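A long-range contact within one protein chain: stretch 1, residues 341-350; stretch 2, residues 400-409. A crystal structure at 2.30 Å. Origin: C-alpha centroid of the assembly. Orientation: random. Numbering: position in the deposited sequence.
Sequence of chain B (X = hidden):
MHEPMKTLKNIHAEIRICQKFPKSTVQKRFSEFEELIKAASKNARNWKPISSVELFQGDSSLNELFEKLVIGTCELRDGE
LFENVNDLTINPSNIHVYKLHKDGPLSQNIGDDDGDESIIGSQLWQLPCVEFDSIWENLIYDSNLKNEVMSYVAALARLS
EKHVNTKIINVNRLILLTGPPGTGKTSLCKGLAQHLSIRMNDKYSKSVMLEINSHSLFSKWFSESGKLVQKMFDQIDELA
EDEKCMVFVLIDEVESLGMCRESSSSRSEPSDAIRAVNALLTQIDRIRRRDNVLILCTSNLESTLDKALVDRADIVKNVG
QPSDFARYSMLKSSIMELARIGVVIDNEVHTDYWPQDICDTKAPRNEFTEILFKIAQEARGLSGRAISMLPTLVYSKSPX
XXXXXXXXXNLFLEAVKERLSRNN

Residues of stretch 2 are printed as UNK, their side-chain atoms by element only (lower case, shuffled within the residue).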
# COMPACT_ATOMS: atom_id res chain seq x y z
N ILE B 341 -24.98 52.68 -9.28
CA ILE B 341 -25.33 52.92 -7.89
C ILE B 341 -24.79 54.26 -7.41
O ILE B 341 -24.99 54.64 -6.25
CB ILE B 341 -24.80 51.80 -6.98
CG1 ILE B 341 -23.34 51.49 -7.30
CG2 ILE B 341 -25.65 50.55 -7.13
CD1 ILE B 341 -22.79 50.31 -6.53
N GLY B 342 -24.10 54.98 -8.29
CA GLY B 342 -23.64 56.32 -7.99
C GLY B 342 -22.30 56.37 -7.28
O GLY B 342 -21.88 57.43 -6.81
N VAL B 343 -21.63 55.23 -7.18
CA VAL B 343 -20.32 55.18 -6.55
C VAL B 343 -19.29 55.89 -7.43
O VAL B 343 -18.50 56.71 -6.94
CB VAL B 343 -19.87 53.73 -6.29
CG1 VAL B 343 -18.40 53.69 -5.89
CG2 VAL B 343 -20.74 53.10 -5.21
N VAL B 344 -19.30 55.58 -8.72
CA VAL B 344 -18.44 56.25 -9.68
C VAL B 344 -19.23 57.27 -10.50
O VAL B 344 -20.01 56.91 -11.38
CB VAL B 344 -17.76 55.24 -10.63
CG1 VAL B 344 -17.01 55.97 -11.74
CG2 VAL B 344 -16.82 54.33 -9.85
N ILE B 345 -19.03 58.55 -10.19
CA ILE B 345 -19.69 59.63 -10.91
C ILE B 345 -18.67 60.58 -11.51
O ILE B 345 -17.72 60.99 -10.83
CB ILE B 345 -20.66 60.43 -10.00
CG1 ILE B 345 -21.79 59.53 -9.49
CG2 ILE B 345 -21.24 61.63 -10.74
CD1 ILE B 345 -22.80 60.26 -8.62
N ASP B 346 -18.85 60.93 -12.78
CA ASP B 346 -17.99 61.89 -13.45
C ASP B 346 -18.77 62.62 -14.54
O ASP B 346 -19.19 62.01 -15.52
CB ASP B 346 -16.76 61.20 -14.03
CG ASP B 346 -15.68 62.18 -14.44
OD1 ASP B 346 -15.97 63.12 -15.21
OD2 ASP B 346 -14.52 62.02 -14.00
N ASN B 347 -18.95 63.92 -14.36
CA ASN B 347 -19.63 64.74 -15.36
C ASN B 347 -18.65 65.41 -16.32
O ASN B 347 -19.06 65.97 -17.33
CB ASN B 347 -20.50 65.79 -14.68
CG ASN B 347 -21.82 65.22 -14.19
OD1 ASN B 347 -22.14 65.27 -13.01
ND2 ASN B 347 -22.60 64.66 -15.12
N GLU B 348 -17.36 65.36 -15.99
CA GLU B 348 -16.33 65.94 -16.85
C GLU B 348 -16.20 65.16 -18.15
O GLU B 348 -15.95 65.74 -19.21
CB GLU B 348 -14.98 65.97 -16.13
CG GLU B 348 -14.93 66.87 -14.90
CD GLU B 348 -13.60 66.78 -14.18
OE1 GLU B 348 -12.81 65.87 -14.49
OE2 GLU B 348 -13.34 67.63 -13.30
N VAL B 349 -16.37 63.85 -18.07
CA VAL B 349 -16.23 62.97 -19.23
C VAL B 349 -17.60 62.42 -19.64
O VAL B 349 -18.40 62.01 -18.80
CB VAL B 349 -15.25 61.81 -18.92
CG1 VAL B 349 -15.67 61.04 -17.68
CG2 VAL B 349 -15.12 60.87 -20.11
N HIS B 350 -17.88 62.44 -20.95
CA HIS B 350 -19.19 62.05 -21.45
C HIS B 350 -19.26 60.58 -21.87
O HIS B 350 -18.23 59.92 -21.98
CB HIS B 350 -19.60 62.96 -22.62
CG HIS B 350 -21.07 63.23 -22.69
ND1 HIS B 350 -21.73 63.48 -23.88
CD2 HIS B 350 -22.01 63.31 -21.72
CE1 HIS B 350 -23.00 63.69 -23.63
NE2 HIS B 350 -23.21 63.60 -22.33
N UNK B 400 -12.49 60.17 -1.23
CA UNK B 400 -13.78 60.75 -1.58
C UNK B 400 -14.91 59.72 -1.53
O UNK B 400 -14.69 58.53 -1.74
c UNK B 400 -13.72 61.39 -2.97
c UNK B 400 -11.33 62.22 -3.25
o UNK B 400 -10.53 63.12 -3.58
c UNK B 400 -12.80 62.60 -3.09
o UNK B 400 -10.99 61.04 -3.05
N UNK B 401 -16.12 60.21 -1.26
CA UNK B 401 -17.31 59.36 -1.24
C UNK B 401 -17.63 58.87 -2.64
O UNK B 401 -18.25 57.82 -2.83
o UNK B 401 -18.65 59.26 1.90
c UNK B 401 -19.58 58.81 1.19
c UNK B 401 -18.50 60.14 -0.66
o UNK B 401 -20.43 58.00 1.62
c UNK B 401 -19.68 59.28 -0.25
N UNK B 402 -17.20 59.65 -3.63
CA UNK B 402 -17.45 59.35 -5.03
C UNK B 402 -16.16 59.44 -5.84
O UNK B 402 -15.39 60.39 -5.68
o UNK B 402 -19.76 60.07 -5.01
c UNK B 402 -18.62 60.09 -7.12
c UNK B 402 -18.49 60.30 -5.63
N UNK B 403 -15.92 58.45 -6.69
CA UNK B 403 -14.68 58.40 -7.46
C UNK B 403 -14.84 58.98 -8.87
O UNK B 403 -15.79 58.64 -9.58
c UNK B 403 -13.68 54.85 -6.24
c UNK B 403 -14.17 56.95 -7.58
c UNK B 403 -14.19 56.27 -6.22
c UNK B 403 -12.76 56.94 -8.16
N UNK B 404 -13.92 59.85 -9.25
CA UNK B 404 -13.88 60.36 -10.61
C UNK B 404 -13.37 59.27 -11.54
O UNK B 404 -12.64 58.37 -11.10
c UNK B 404 -13.21 62.55 -9.56
o UNK B 404 -11.60 61.21 -10.77
c UNK B 404 -12.98 61.61 -10.74
N UNK B 405 -13.75 59.33 -12.81
CA UNK B 405 -13.33 58.31 -13.78
C UNK B 405 -11.80 58.24 -13.97
O UNK B 405 -11.25 57.13 -14.02
c UNK B 405 -12.85 57.29 -16.98
c UNK B 405 -14.02 58.54 -15.13
c UNK B 405 -15.32 57.42 -16.93
c UNK B 405 -14.08 57.35 -16.08
N UNK B 406 -11.11 59.39 -14.09
CA UNK B 406 -9.65 59.29 -14.21
C UNK B 406 -8.99 58.66 -12.98
O UNK B 406 -8.07 57.86 -13.13
c UNK B 406 -9.21 60.74 -14.37
c UNK B 406 -11.57 60.78 -14.30
c UNK B 406 -10.39 61.43 -14.96
N UNK B 407 -9.46 59.02 -11.79
CA UNK B 407 -8.93 58.44 -10.57
C UNK B 407 -9.32 56.97 -10.43
O UNK B 407 -8.55 56.16 -9.90
c UNK B 407 -9.41 59.22 -9.34
n UNK B 407 -8.60 61.04 -7.97
c UNK B 407 -8.28 59.93 -8.63
o UNK B 407 -7.13 59.50 -8.68
N UNK B 408 -10.51 56.63 -10.90
CA UNK B 408 -11.01 55.26 -10.86
C UNK B 408 -10.07 54.30 -11.58
O UNK B 408 -9.79 53.20 -11.10
s UNK B 408 -12.95 53.51 -11.85
c UNK B 408 -12.40 55.19 -11.48
N UNK B 409 -9.59 54.72 -12.75
CA UNK B 409 -8.63 53.94 -13.51
C UNK B 409 -7.32 53.79 -12.74
O UNK B 409 -6.70 52.73 -12.75
c UNK B 409 -8.37 54.60 -14.87
c UNK B 409 -11.24 54.27 -16.07
s UNK B 409 -10.14 52.86 -16.13
c UNK B 409 -8.53 53.68 -16.06

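Position 400 carries three carbons in a row, the third bearing two oxygens, and none of these atoms comes within reach of stretch 1. A carboxylate at the end of a two-methylene chain makes it Glu 400, which leads into the contact without joining it.

Position 401 has the same inventory, three carbons and a terminal pair of oxygens. Its side chain also stays clear of stretch 1; only its backbone O comes near, 4.3 Å from the O of Val 343. It is Glu 401.

At 402 a single carbon carries one oxygen and one carbon. The end carbon touches Val 343 and Ile 345, and the oxygen stands off from Gly 342. This beta-branched alcohol is Thr 402. Its CG2 methyl lies 3.4 Å from Val 343 O and 3.5 Å from Ile 345 CB. The hydroxyl makes no hydrogen bond across the contact; OG1 remains 3.8 Å from Gly 342 O. The CA of Thr 402 adds a CA-H...O contact to Val 343 O at 3.4 Å.

Position 403 shows four carbons forked at the first, one arm two carbons long. Its backbone does the polar work: the N donates to Val 343 O at 3.1 Å, with an angle of 161°, while the O receives a weak, bent bond from Ile 345 N at 3.3 Å. Its CB packs 4.4 Å from Val 344 CG2. The fork defines Ile 403.

At 404 one carbon again holds an oxygen and a carbon, and its CB sits 3.6 Å from Asp 346 OD2. This is Thr 404, whose hydroxyl turns to its own stretch: Thr 404 OG1 accepts from the backbone N of position 407 at 3.2 Å, the capping bond of an N-cap residue.

Position 405 has four carbons forked at the second; one branch end meets Val 349, and the backbone N donates to Asp 346 OD2 at 3.0 Å. This is Leu 405, whose CD1 lies 3.7 Å from Val 349 CG1.

At 406 three carbons close a ring onto the backbone nitrogen, and the ring touches Asp 346. This is Pro 406. Its CD lies 3.2 Å from Asp 346 OD2, and the ring leaves its N no hydrogen to donate.

Position 407 has two carbons, the second carrying one oxygen and one nitrogen, and its side chain does not touch stretch 1. The amide is Asn 407.

At 408 one carbon is followed by sulfur, which nears Val 344. This is Cys 408, its SG 4.4 Å from Val 344 CG2.

Position 409 runs carbon, carbon, sulfur, carbon without a branch, out of reach of stretch 1. It is Met 409, buried.

One good backbone bond, Ile 403 N to Val 343 O, and a carboxylate that bonds to both stretches hold the contact. Asp 346 OD2 takes the N of Leu 405, while Asp 346 OD1 accepts from Val 349 N at 3.0 Å, so one side chain ties its own turn to the helix start. Beside this polar link, Val 349 and Leu 405 supply apolar packing. The rule is economical: one backbone bond and one acidic side chain link the stretches.

Stretch 2 (400-409) EETITLPNCM
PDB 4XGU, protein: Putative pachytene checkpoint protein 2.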